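Local coordinates for pyridoxamine 5'-phosphate oxidase-related, FMN-binding protein (Paracoccus denitrificans, PDB 6VNA) that probably binds heme and acts as a noncanonical heme oxygenase specific for the degradation of c-type heme, at residues Ala13-Leu16 and Ala17-Leu21; Lys84-Ala87 and Met88-Ala91. All coordinates share one frame; numbering follows the deposited sequence.

Contact 1: Ala13-Leu16 and Ala17-Leu21; sequences ARAL and ARQLL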
# COMPACT_ATOMS: atom_id res chain seq x y z
N ALA A 13 16.18 -0.44 15.10
CA ALA A 13 14.89 -0.67 14.41
C ALA A 13 14.02 0.60 14.49
O ALA A 13 13.47 1.05 13.44
CB ALA A 13 14.20 -1.89 14.98
N ARG A 14 13.97 1.24 15.65
CA ARG A 14 13.17 2.47 15.83
C ARG A 14 13.66 3.54 14.87
O ARG A 14 12.82 4.19 14.20
CB ARG A 14 13.20 2.94 17.30
CG ARG A 14 12.50 2.00 18.28
CD ARG A 14 12.37 2.47 19.72
NE ARG A 14 11.74 1.38 20.46
CZ ARG A 14 12.34 0.50 21.26
NH1 ARG A 14 13.63 0.60 21.56
NH2 ARG A 14 11.63 -0.48 21.79
N ALA A 15 14.98 3.73 14.78
CA ALA A 15 15.63 4.81 13.98
C ALA A 15 15.44 4.52 12.47
O ALA A 15 15.15 5.47 11.69
CB ALA A 15 17.08 4.90 14.37
N LEU A 16 15.55 3.26 12.05
CA LEU A 16 15.29 2.91 10.64
C LEU A 16 13.86 3.34 10.27
O LEU A 16 13.69 4.05 9.24
CB LEU A 16 15.52 1.42 10.41
CG LEU A 16 15.43 1.04 8.94
CD1 LEU A 16 16.26 2.00 8.08
CD2 LEU A 16 15.84 -0.41 8.72
N ALA A 17 12.87 2.99 11.12
CA ALA A 17 11.43 3.31 10.94
C ALA A 17 11.25 4.82 10.82
O ALA A 17 10.50 5.25 9.93
CB ALA A 17 10.61 2.78 12.08
N ARG A 18 11.88 5.58 11.71
CA ARG A 18 11.78 7.07 11.71
C ARG A 18 12.47 7.64 10.48
O ARG A 18 11.97 8.68 9.95
CB ARG A 18 12.42 7.63 12.99
CG ARG A 18 11.72 7.19 14.26
CD ARG A 18 12.07 8.07 15.44
NE ARG A 18 11.44 7.57 16.66
CZ ARG A 18 12.00 6.74 17.53
NH1 ARG A 18 13.23 6.28 17.35
NH2 ARG A 18 11.30 6.36 18.60
N GLN A 19 13.58 7.02 10.04
CA GLN A 19 14.39 7.50 8.88
C GLN A 19 13.59 7.29 7.59
O GLN A 19 13.61 8.21 6.72
CB GLN A 19 15.76 6.81 8.83
CG GLN A 19 16.78 7.36 9.83
CD GLN A 19 18.01 6.50 10.05
OE1 GLN A 19 17.99 5.28 9.99
NE2 GLN A 19 19.12 7.15 10.34
N LEU A 20 12.92 6.13 7.47
CA LEU A 20 12.00 5.82 6.33
C LEU A 20 10.90 6.88 6.25
O LEU A 20 10.63 7.39 5.12
CB LEU A 20 11.41 4.42 6.50
CG LEU A 20 12.38 3.28 6.20
CD1 LEU A 20 11.73 1.92 6.37
CD2 LEU A 20 12.93 3.41 4.78
N LEU A 21 10.28 7.23 7.38
CA LEU A 21 9.18 8.22 7.36
C LEU A 21 9.72 9.61 6.96
O LEU A 21 9.05 10.28 6.15
CB LEU A 21 8.46 8.23 8.71
CG LEU A 21 7.49 7.07 8.92
CD1 LEU A 21 7.26 6.78 10.40
CD2 LEU A 21 6.17 7.36 8.23
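The guanidinium of Arg18 comes back alongside Arg14, one helical turn earlier, and sets its NH1 3.3 Å from Arg14 CB, meeting it obliquely. The two arginines run side by side in the same direction, their guanidinium planes turned 40° apart. Both sit on helix 11-23, the N-terminal helix packed against the antiparallel sheet of this FMN-binding-type split barrel. Arg18 CG lies anti to its carbonyl carbon (chi1 -63°), which brings it within 3.2 Å of Arg14 O; the chain then extends straight to NE. Shortening Arg18 to an alanine would probably leave Arg14 CB without the guanidinium beside it and thin the cover over the Arg14 carbonyl. The like charges stay apart, Arg14 NE being 5.3 Å from Arg18 NH2, and Arg14 is engaged elsewhere by salt bridges to Asp11 and Asp154. On the side facing the sheet, Ala13, Leu16 and Leu20 meet Leu140, while Ala17 rests on Leu150. The backbone bonds are ordinary i to i+4 ones, such as Leu20 N to Leu16 O at 2.8 Å. Gln19 runs extended beside the preceding turn, its CG 3.1 Å from Ala15 O.

Contact 2: Lys84-Ala87 and Met88-Ala91; sequences KGDA and MTHA
Two overlapping type I turns build this corner: Thr89 N donates to Asp86 O at 3.0 Å and His90 N to Ala87 O at 3.1 Å, giving a short 3-10 turn. Thr89 adds a side-chain bond to the first of these. Its OG1, set between its own backbone N and carbonyl carbon (chi1 72°), gives its hydrogen to Asp86 O at 2.9 Å in the plane of that carbonyl, whereas Thr89 N approaches from above the plane; one oxygen is thus gripped by two donors of the same residue. Asp86 reaches forward as well, its OD1 receiving a weak but straight bond from Met88 N at 3.5 Å. The imidazole of His90 folds back over the start of the turn. Ala87 CA sits over one ring face, 3.8 Å from the centroid and 5° off the normal, a CH-pi contact. Meanwhile NE2 donates to Gly85 O at 3.1 Å, a bent bond with the acceptor tilted from the ring plane, and more weakly to Lys84 O; the two carbonyls share its single hydrogen, which with the CH-pi contact helps hold the ring's orientation. Across the dimer interface, Arg43 of the second subunit bonds to Ala87 O and packs on Met88 and His90. With Asp86 OD1 on the amide two residues ahead, the arrangement is a weak Asx turn opening a 3-10 turn, in the connection between strands 73-79 and 92-101.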
# COMPACT_ATOMS: atom_id res chain seq x y z
N LYS A 84 18.25 0.18 -4.51
CA LYS A 84 18.59 -0.47 -5.81
C LYS A 84 18.57 -1.99 -5.61
O LYS A 84 18.52 -2.44 -4.46
CB LYS A 84 19.92 0.12 -6.33
CG LYS A 84 19.85 1.58 -6.79
CD LYS A 84 19.02 1.77 -8.08
CE LYS A 84 18.97 3.18 -8.65
NZ LYS A 84 20.32 3.73 -8.94
N GLY A 85 18.51 -2.76 -6.69
CA GLY A 85 18.46 -4.24 -6.59
C GLY A 85 17.06 -4.77 -6.29
O GLY A 85 16.08 -4.03 -6.45
N ASP A 86 16.98 -6.04 -5.88
CA ASP A 86 15.73 -6.81 -5.66
C ASP A 86 14.79 -6.08 -4.68
O ASP A 86 15.20 -5.81 -3.53
CB ASP A 86 16.07 -8.24 -5.20
CG ASP A 86 14.85 -9.12 -4.98
OD1 ASP A 86 13.75 -8.76 -5.48
OD2 ASP A 86 15.00 -10.15 -4.28
N ALA A 87 13.55 -5.81 -5.10
CA ALA A 87 12.49 -5.11 -4.32
C ALA A 87 12.37 -5.69 -2.90
O ALA A 87 12.22 -4.89 -1.99
CB ALA A 87 11.17 -5.20 -5.05
N MET A 88 12.48 -7.01 -2.75
CA MET A 88 12.23 -7.74 -1.48
C MET A 88 13.37 -7.56 -0.48
O MET A 88 13.18 -7.99 0.67
CB MET A 88 12.04 -9.25 -1.71
CG MET A 88 10.91 -9.60 -2.68
SD MET A 88 9.30 -8.87 -2.24
CE MET A 88 9.08 -9.61 -0.62
N THR A 89 14.51 -7.00 -0.88
CA THR A 89 15.63 -6.67 0.06
C THR A 89 15.57 -5.19 0.46
O THR A 89 16.40 -4.78 1.24
CB THR A 89 17.00 -7.00 -0.54
OG1 THR A 89 17.27 -6.03 -1.55
CG2 THR A 89 17.09 -8.39 -1.11
N HIS A 90 14.65 -4.40 -0.09
CA HIS A 90 14.48 -2.97 0.30
C HIS A 90 13.85 -2.93 1.69
O HIS A 90 13.02 -3.82 1.99
CB HIS A 90 13.57 -2.23 -0.67
CG HIS A 90 14.07 -2.18 -2.08
ND1 HIS A 90 13.40 -1.49 -3.08
CD2 HIS A 90 15.18 -2.69 -2.66
CE1 HIS A 90 14.05 -1.60 -4.21
NE2 HIS A 90 15.16 -2.33 -3.98
N ALA A 91 14.24 -1.95 2.51
CA ALA A 91 13.65 -1.70 3.84
C ALA A 91 12.25 -1.13 3.61
O ALA A 91 12.06 -0.30 2.66
CB ALA A 91 14.52 -0.77 4.65

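How the contacts relate
Contact 1 is partly buried, its centre about 13 Å from that of the chain, whereas contact 2 is a surface corner with its centre about 19 Å from the same point; the two contact centres are about 16 Å apart. Both bear on strand 92-101: helix 11-23 packs Leu20 and Leu21 onto it, and 84-91 leads straight into it. They meet in packing contacts, Leu20 CD1 4.1 Å from Ala91 C and Leu16 CD2 4.3 Å from Ala91 CB. Regular helical bonding with leucines and alanines turned to the strands marks contact 1, which no other chain of the assembly reaches. In contact 2, side-chain hydroxyl, carboxylate and imidazole bond to a tightly turned backbone, and the second subunit adds its own partners.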